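Local coordinates for cycloserine biosynthesis protein DcsG (Streptomyces lavendulae, PDB 6JIL) that closes O-ureido-D-serine into the antibiotic D-cycloserine at the expense of ATP, as an ATP-grasp ligase that uses magnesium, at residues L23-T28 against D284-F289; T190-V195 against P275-T280; E34-D37 against T42-W45. One frame throughout, in Å; residues are numbered along the deposited sequence.

Interaction 1 (L23-T28 against D284-F289)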
loop_
_atom_site.group_PDB
_atom_site.type_symbol
_atom_site.label_atom_id
_atom_site.label_comp_id
_atom_site.label_asym_id
_atom_site.label_seq_id
_atom_site.Cartn_x
_atom_site.Cartn_y
_atom_site.Cartn_z
ATOM N N LEU A 23 4.609 -18.454 7.061
ATOM C CA LEU A 23 5.694 -19.306 7.524
ATOM C C LEU A 23 5.382 -20.785 7.271
ATOM O O LEU A 23 6.262 -21.555 6.888
ATOM C CB LEU A 23 5.953 -19.077 9.014
ATOM C CG LEU A 23 6.625 -17.757 9.413
ATOM C CD1 LEU A 23 6.730 -17.676 10.933
ATOM C CD2 LEU A 23 8.011 -17.679 8.789
ATOM N N GLU A 24 4.134 -21.188 7.484
ATOM C CA GLU A 24 3.765 -22.575 7.248
ATOM C C GLU A 24 3.879 -22.906 5.763
ATOM O O GLU A 24 4.385 -23.968 5.390
ATOM C CB GLU A 24 2.345 -22.846 7.743
ATOM C CG GLU A 24 2.249 -22.914 9.254
ATOM C CD GLU A 24 3.396 -23.710 9.877
ATOM O OE1 GLU A 24 4.389 -23.086 10.324
ATOM O OE2 GLU A 24 3.308 -24.960 9.905
ATOM N N ALA A 25 3.420 -21.982 4.921
ATOM C CA ALA A 25 3.481 -22.155 3.473
ATOM C C ALA A 25 4.940 -22.265 3.037
ATOM O O ALA A 25 5.278 -23.074 2.169
ATOM C CB ALA A 25 2.812 -20.973 2.777
ATOM N N CYS A 26 5.800 -21.446 3.635
ATOM C CA CYS A 26 7.220 -21.481 3.302
ATOM C C CYS A 26 7.763 -22.853 3.626
ATOM O O CYS A 26 8.562 -23.412 2.876
ATOM C CB CYS A 26 7.995 -20.424 4.087
ATOM S SG CYS A 26 7.851 -18.788 3.364
ATOM N N ARG A 27 7.308 -23.384 4.755
ATOM C CA ARG A 27 7.712 -24.697 5.222
ATOM C C ARG A 27 7.286 -25.729 4.179
ATOM O O ARG A 27 8.034 -26.651 3.865
ATOM C CB ARG A 27 7.027 -24.986 6.562
ATOM C CG ARG A 27 7.582 -26.160 7.355
ATOM C CD ARG A 27 6.632 -26.530 8.500
ATOM N NE ARG A 27 6.324 -25.375 9.342
ATOM C CZ ARG A 27 7.181 -24.819 10.195
ATOM N NH1 ARG A 27 8.402 -25.318 10.331
ATOM N NH2 ARG A 27 6.829 -23.743 10.887
ATOM N N THR A 28 6.084 -25.558 3.632
ATOM C CA THR A 28 5.573 -26.494 2.643
ATOM C C THR A 28 6.321 -26.444 1.305
ATOM O O THR A 28 6.380 -27.441 0.597
ATOM C CB THR A 28 4.052 -26.290 2.395
ATOM O OG1 THR A 28 3.825 -25.023 1.772
ATOM C CG2 THR A 28 3.286 -26.330 3.709
ATOM N N ASP A 284 -6.064 -20.780 0.031
ATOM C CA ASP A 284 -4.755 -21.192 -0.475
ATOM C C ASP A 284 -3.836 -20.025 -0.822
ATOM O O ASP A 284 -2.789 -20.212 -1.444
ATOM C CB ASP A 284 -4.919 -22.107 -1.692
ATOM C CG ASP A 284 -5.503 -21.387 -2.891
ATOM O OD1 ASP A 284 -6.576 -20.760 -2.751
ATOM O OD2 ASP A 284 -4.895 -21.454 -3.980
ATOM N N GLY A 285 -4.224 -18.825 -0.406
ATOM C CA GLY A 285 -3.425 -17.646 -0.696
ATOM C C GLY A 285 -1.981 -17.748 -0.245
ATOM O O GLY A 285 -1.071 -17.384 -0.983
ATOM N N ALA A 286 -1.766 -18.251 0.964
ATOM C CA ALA A 286 -0.421 -18.382 1.499
ATOM C C ALA A 286 0.433 -19.343 0.683
ATOM O O ALA A 286 1.626 -19.110 0.499
ATOM C CB ALA A 286 -0.479 -18.838 2.952
ATOM N N LEU A 287 -0.170 -20.426 0.202
ATOM C CA LEU A 287 0.568 -21.410 -0.587
ATOM C C LEU A 287 0.979 -20.790 -1.919
ATOM O O LEU A 287 2.091 -21.004 -2.401
ATOM C CB LEU A 287 -0.286 -22.662 -0.832
ATOM C CG LEU A 287 0.318 -23.756 -1.723
ATOM C CD1 LEU A 287 1.628 -24.241 -1.118
ATOM C CD2 LEU A 287 -0.660 -24.921 -1.874
ATOM N N ARG A 288 0.077 -20.013 -2.506
ATOM C CA ARG A 288 0.364 -19.363 -3.775
ATOM C C ARG A 288 1.492 -18.353 -3.603
ATOM O O ARG A 288 2.265 -18.100 -4.527
ATOM C CB ARG A 288 -0.872 -18.638 -4.305
ATOM C CG ARG A 288 -2.094 -19.495 -4.468
ATOM C CD ARG A 288 -3.076 -18.759 -5.329
ATOM N NE ARG A 288 -4.356 -19.439 -5.440
ATOM C CZ ARG A 288 -5.241 -19.185 -6.398
ATOM N NH1 ARG A 288 -4.972 -18.270 -7.329
ATOM N NH2 ARG A 288 -6.399 -19.833 -6.417
ATOM N N PHE A 289 1.578 -17.764 -2.418
ATOM C CA PHE A 289 2.622 -16.789 -2.154
ATOM C C PHE A 289 3.963 -17.512 -2.012
ATOM O O PHE A 289 4.954 -17.132 -2.637
ATOM C CB PHE A 289 2.291 -16.004 -0.883
ATOM C CG PHE A 289 3.192 -14.840 -0.636
ATOM C CD1 PHE A 289 4.055 -14.383 -1.626
ATOM C CD2 PHE A 289 3.164 -14.181 0.586
ATOM C CE1 PHE A 289 4.878 -13.285 -1.404
ATOM C CE2 PHE A 289 3.980 -13.084 0.820
ATOM C CZ PHE A 289 4.841 -12.634 -0.178
#
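Ala25 points its methyl at the first turn of the helix that starts at Gly285. Its CB lies 3.2 Å from Ala286 O, close to the main chain. The same CB also meets the methyl of Ala286, with the two CB atoms 3.9 Å apart. With two such small side chains facing each other, the axes of the two helical segments come within 8.3 Å. They cross at -52°, and the backbones are nearest at the CA atoms of Ala25 and Leu287, 5.1 Å apart.

Arg27 stays off the interface and pairs with Glu24 on its own helix.

Thr28 takes up the exposed edge of the contact. Its OG1 sits between the backbone N and the carbonyl carbon (chi1 67°) and meets Leu287. Leu287 leaves its backbone alongside the other segment. Its CG is anti to its own backbone N (chi1 176°), which brings the end of the side chain nearer. CD1 comes to 3.7 Å from Thr28 OG1. The two side chains cross at about a right angle.

Arg288 pairs with Asp284, which stands just before the helix, so each ion pair stays within its own segment. The contact packs helix 19-28, beside the N-terminal parallel sheet, on the C-terminal helix 285-296, away from the ATP and magnesium sites. Segments 23-28 and 284-289 are joined by van der Waals contact alone, small and centred on two alanines.

Interaction 2 (T190-V195 against P275-T280)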
loop_
_atom_site.group_PDB
_atom_site.type_symbol
_atom_site.label_atom_id
_atom_site.label_comp_id
_atom_site.label_asym_id
_atom_site.label_seq_id
_atom_site.Cartn_x
_atom_site.Cartn_y
_atom_site.Cartn_z
ATOM N N THR A 190 -5.843 -9.361 -3.856
ATOM C CA THR A 190 -4.478 -9.842 -3.727
ATOM C C THR A 190 -4.090 -10.670 -4.946
ATOM O O THR A 190 -4.842 -11.541 -5.382
ATOM C CB THR A 190 -4.330 -10.685 -2.469
ATOM O OG1 THR A 190 -4.496 -9.840 -1.326
ATOM C CG2 THR A 190 -2.972 -11.342 -2.418
ATOM N N PHE A 191 -2.913 -10.381 -5.493
ATOM C CA PHE A 191 -2.409 -11.084 -6.666
ATOM C C PHE A 191 -1.054 -11.719 -6.409
ATOM O O PHE A 191 -0.248 -11.200 -5.633
ATOM C CB PHE A 191 -2.255 -10.129 -7.848
ATOM C CG PHE A 191 -3.544 -9.763 -8.517
ATOM C CD1 PHE A 191 -4.497 -9.001 -7.859
ATOM C CD2 PHE A 191 -3.778 -10.138 -9.840
ATOM C CE1 PHE A 191 -5.666 -8.609 -8.512
ATOM C CE2 PHE A 191 -4.944 -9.751 -10.501
ATOM C CZ PHE A 191 -5.887 -8.984 -9.837
ATOM N N PHE A 192 -0.809 -12.839 -7.081
ATOM C CA PHE A 192 0.461 -13.542 -6.972
ATOM C C PHE A 192 0.955 -13.848 -8.377
ATOM O O PHE A 192 0.311 -14.578 -9.126
ATOM C CB PHE A 192 0.286 -14.812 -6.149
ATOM C CG PHE A 192 -0.011 -14.540 -4.698
ATOM C CD1 PHE A 192 -1.182 -15.004 -4.110
ATOM C CD2 PHE A 192 0.877 -13.805 -3.925
ATOM C CE1 PHE A 192 -1.463 -14.741 -2.777
ATOM C CE2 PHE A 192 0.604 -13.536 -2.587
ATOM C CZ PHE A 192 -0.569 -14.008 -2.013
ATOM N N ASP A 193 2.092 -13.255 -8.731
ATOM C CA ASP A 193 2.687 -13.418 -10.055
ATOM C C ASP A 193 1.740 -13.039 -11.192
ATOM O O ASP A 193 1.682 -13.716 -12.219
ATOM C CB ASP A 193 3.187 -14.849 -10.260
ATOM C CG ASP A 193 4.617 -15.030 -9.802
ATOM O OD1 ASP A 193 5.277 -14.000 -9.550
ATOM O OD2 ASP A 193 5.089 -16.185 -9.701
ATOM N N GLY A 194 1.006 -11.950 -10.998
ATOM C CA GLY A 194 0.082 -11.480 -12.010
ATOM C C GLY A 194 -1.221 -12.253 -12.066
ATOM O O GLY A 194 -1.996 -12.083 -13.008
ATOM N N VAL A 195 -1.474 -13.092 -11.065
ATOM C CA VAL A 195 -2.696 -13.893 -11.034
ATOM C C VAL A 195 -3.556 -13.596 -9.808
ATOM O O VAL A 195 -3.075 -13.584 -8.676
ATOM C CB VAL A 195 -2.358 -15.403 -11.073
ATOM C CG1 VAL A 195 -3.626 -16.244 -10.943
ATOM C CG2 VAL A 195 -1.632 -15.725 -12.368
ATOM N N PRO A 275 2.875 -5.267 1.469
ATOM C CA PRO A 275 1.424 -5.290 1.649
ATOM C C PRO A 275 0.856 -6.299 2.623
ATOM O O PRO A 275 1.397 -7.394 2.815
ATOM C CB PRO A 275 0.931 -5.603 0.256
ATOM C CG PRO A 275 1.946 -6.637 -0.181
ATOM C CD PRO A 275 3.247 -5.971 0.224
ATOM N N SER A 276 -0.245 -5.911 3.244
ATOM C CA SER A 276 -0.964 -6.836 4.088
ATOM C C SER A 276 -1.651 -7.570 2.938
ATOM O O SER A 276 -2.212 -6.933 2.036
ATOM C CB SER A 276 -1.993 -6.103 4.940
ATOM O OG SER A 276 -3.051 -6.969 5.320
ATOM N N LEU A 277 -1.590 -8.893 2.939
ATOM C CA LEU A 277 -2.180 -9.669 1.850
ATOM C C LEU A 277 -3.506 -10.365 2.154
ATOM O O LEU A 277 -4.170 -10.839 1.237
ATOM C CB LEU A 277 -1.149 -10.687 1.359
ATOM C CG LEU A 277 0.110 -10.046 0.768
ATOM C CD1 LEU A 277 1.253 -11.048 0.731
ATOM C CD2 LEU A 277 -0.195 -9.535 -0.632
ATOM N N ASN A 278 -3.888 -10.425 3.428
ATOM C CA ASN A 278 -5.136 -11.074 3.848
ATOM C C ASN A 278 -5.121 -12.570 3.548
ATOM O O ASN A 278 -6.140 -13.150 3.156
ATOM C CB ASN A 278 -6.346 -10.426 3.158
ATOM C CG ASN A 278 -6.505 -8.962 3.513
ATOM O OD1 ASN A 278 -6.518 -8.600 4.683
ATOM N ND2 ASN A 278 -6.628 -8.114 2.502
ATOM N N LEU A 279 -3.964 -13.194 3.742
ATOM C CA LEU A 279 -3.805 -14.622 3.485
ATOM C C LEU A 279 -4.810 -15.493 4.230
ATOM O O LEU A 279 -5.291 -16.489 3.690
ATOM C CB LEU A 279 -2.387 -15.067 3.859
ATOM C CG LEU A 279 -1.230 -14.376 3.132
ATOM C CD1 LEU A 279 0.099 -14.967 3.600
ATOM C CD2 LEU A 279 -1.396 -14.539 1.625
ATOM N N THR A 280 -5.131 -15.117 5.462
ATOM C CA THR A 280 -6.054 -15.894 6.279
ATOM C C THR A 280 -7.519 -15.799 5.858
ATOM O O THR A 280 -8.388 -16.424 6.473
ATOM C CB THR A 280 -5.911 -15.518 7.778
ATOM O OG1 THR A 280 -6.298 -14.155 7.979
ATOM C CG2 THR A 280 -4.459 -15.682 8.222
HETATM O O HOH W 1 -6.778 -9.018 -0.246
#
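Thr190 and Leu277 supply the hydrogen bond of this contact. Thr190 OG1 donates to Leu277 O at 2.8 Å. It approaches at a C=O...donor angle of 128°, tilted 28° from the carbonyl plane. His198 NE2 bonds to the same oxygen, so this buried carbonyl has two partners. A water continues the chain. It accepts from Asn278 ND2 at 2.9 Å and donates to Thr190 OG1 at 2.7 Å. The threonine hydroxyl therefore takes one hydrogen bond and gives one, which fixes its rotation.

The apolar contacts lie beside these bonds. Thr190 CG2 is anti to its backbone N and meets Leu277 CD2 at 3.8 Å. Phe192 offers its ring edge to both leucines. Its CZ is 3.8 Å from Leu279 CD2, and its CE2 is 4.2 Å from Leu277 CD1. Both methyls lie near the ring plane.

Backbone bonds shape the end of the strand. Phe192 and Val195 pair through both their N and O atoms around a type I' turn, which makes a tight two-residue beta hairpin.

Asn278 OD1 and Ser276 OG bond to Arg220, and Ser276 O to Arg254, both probably active-site residues. The contact is consistent with a second shell beside an ATP-grasp active site, where the loop between strand 265-271 and helix 285-296 packs on a face of the five-stranded antiparallel sheet.

Interaction 3 (E34-D37 against T42-W45)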
loop_
_atom_site.group_PDB
_atom_site.type_symbol
_atom_site.label_atom_id
_atom_site.label_comp_id
_atom_site.label_asym_id
_atom_site.label_seq_id
_atom_site.Cartn_x
_atom_site.Cartn_y
_atom_site.Cartn_z
ATOM N N GLU A 34 13.311 -16.688 8.106
ATOM C CA GLU A 34 13.574 -16.122 9.423
ATOM C C GLU A 34 12.895 -14.757 9.467
ATOM O O GLU A 34 12.984 -13.975 8.516
ATOM C CB GLU A 34 15.078 -15.957 9.679
ATOM C CG GLU A 34 15.831 -17.263 9.892
ATOM C CD GLU A 34 17.312 -17.054 10.190
ATOM O OE1 GLU A 34 18.064 -18.055 10.190
ATOM O OE2 GLU A 34 17.724 -15.896 10.429
ATOM N N VAL A 35 12.191 -14.487 10.558
ATOM C CA VAL A 35 11.512 -13.213 10.733
ATOM C C VAL A 35 12.560 -12.250 11.289
ATOM O O VAL A 35 13.173 -12.526 12.319
ATOM C CB VAL A 35 10.335 -13.350 11.726
ATOM C CG1 VAL A 35 9.546 -12.058 11.784
ATOM C CG2 VAL A 35 9.441 -14.500 11.305
ATOM N N CYS A 36 12.765 -11.127 10.609
ATOM C CA CYS A 36 13.765 -10.149 11.031
ATOM C C CYS A 36 13.233 -8.732 11.205
ATOM O O CYS A 36 12.472 -8.241 10.375
ATOM C CB CYS A 36 14.908 -10.103 10.014
ATOM S SG CYS A 36 15.675 -11.680 9.685
ATOM N N ASP A 37 13.655 -8.074 12.279
ATOM C CA ASP A 37 13.253 -6.703 12.537
ATOM C C ASP A 37 14.267 -5.833 11.796
ATOM O O ASP A 37 15.472 -6.016 11.960
ATOM C CB ASP A 37 13.292 -6.421 14.040
ATOM C CG ASP A 37 12.803 -5.031 14.386
ATOM O OD1 ASP A 37 12.368 -4.826 15.536
ATOM O OD2 ASP A 37 12.859 -4.138 13.515
ATOM N N THR A 42 21.684 -6.509 15.221
ATOM C CA THR A 42 22.405 -7.774 15.357
ATOM C C THR A 42 22.210 -8.715 14.166
ATOM O O THR A 42 22.735 -9.829 14.159
ATOM C CB THR A 42 21.969 -8.533 16.627
ATOM O OG1 THR A 42 20.640 -9.042 16.450
ATOM C CG2 THR A 42 21.992 -7.602 17.833
ATOM N N VAL A 43 21.462 -8.267 13.161
ATOM C CA VAL A 43 21.210 -9.095 11.991
ATOM C C VAL A 43 22.275 -8.974 10.906
ATOM O O VAL A 43 22.627 -7.881 10.480
ATOM C CB VAL A 43 19.851 -8.763 11.353
ATOM C CG1 VAL A 43 19.598 -9.681 10.173
ATOM C CG2 VAL A 43 18.746 -8.906 12.381
ATOM N N ASP A 44 22.790 -10.111 10.467
ATOM C CA ASP A 44 23.785 -10.121 9.407
ATOM C C ASP A 44 23.006 -10.420 8.132
ATOM O O ASP A 44 22.795 -11.582 7.782
ATOM C CB ASP A 44 24.823 -11.214 9.667
ATOM C CG ASP A 44 25.871 -11.287 8.582
ATOM O OD1 ASP A 44 25.801 -10.471 7.640
ATOM O OD2 ASP A 44 26.763 -12.161 8.673
ATOM N N TRP A 45 22.568 -9.365 7.449
ATOM C CA TRP A 45 21.775 -9.523 6.237
ATOM C C TRP A 45 22.502 -10.227 5.096
ATOM O O TRP A 45 21.876 -10.702 4.150
ATOM C CB TRP A 45 21.238 -8.159 5.795
ATOM C CG TRP A 45 20.380 -7.530 6.865
ATOM C CD1 TRP A 45 20.807 -6.760 7.913
ATOM C CD2 TRP A 45 18.967 -7.702 7.047
ATOM N NE1 TRP A 45 19.753 -6.448 8.737
ATOM C CE2 TRP A 45 18.611 -7.013 8.230
ATOM C CE3 TRP A 45 17.969 -8.375 6.328
ATOM C CZ2 TRP A 45 17.290 -6.976 8.714
ATOM C CZ3 TRP A 45 16.660 -8.340 6.806
ATOM C CH2 TRP A 45 16.333 -7.642 7.991
#
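The edge strand of the N-terminal parallel sheet is covered here by the chain that follows it, as Trp45 and Val43 fold back onto Cys36 and Asp37. Trp45 makes the closest approach. Its CH2 lies 3.5 Å from Cys36 CB, which comes at the six-membered ring obliquely. Cys36 SG is anti to its carbonyl carbon (chi1 -55°). This puts the sulfur 5.0 Å from the centroid of the Trp45 six-membered ring, 34° off the ring normal. The pair is an oblique sulfur-aromatic contact.

Val43 fills in on the same side of the indole. Its CG1 stands over the face of the Trp45 ring, 3.4 Å above the plane and shifted toward the rim. That methyl also meets Cys36 SG at 4.4 Å, so the sulfur has valine and indole beside it. At the edge of the indole, near its plane, Asp37 O lies 3.8 Å from Trp45 CZ2.

The carboxylate of Asp37 takes no part in this packing. It bonds to the backbone N atoms of Glu39 and Ala10, and so ties the end of the strand to nearby loops. Trp45 also touches Ala5 and Val7 of strand 4-8 and meets Phe69 edge-to-face.

Side chains from the connection thus help to close one face of the sheet. The setting is a parallel alpha/beta domain, in which the connection after edge strand 33-37 packs on one face of the sheet.

Overall arrangement
Interactions 1 and 2 have centres 11 Å apart and touch through Phe289. It packs on Phe192 (Phe289 CB to Phe192 CE2, 3.4 Å), and its ring on Leu277 (Phe289 CE2 to Leu277 CD1, 3.4 Å). Helix 285-296 thus connects interaction 2 to helix 19-28, which links strands 4-8 and 33-37 in a beta-alpha-beta crossover. Interaction 1 touches interaction 3 at Leu23 CD1 and Val35 CG2, 4.2 Å apart. Interactions 2 and 3 do not touch. Interaction 2 lies nearest catalysis: the Thr190 side chain is about 4 Å from that of Arg254, probably an active-site residue. The Leu277 side chain is about 7 Å from that of Glu271, a magnesium ligand, and about 14 Å from ADP.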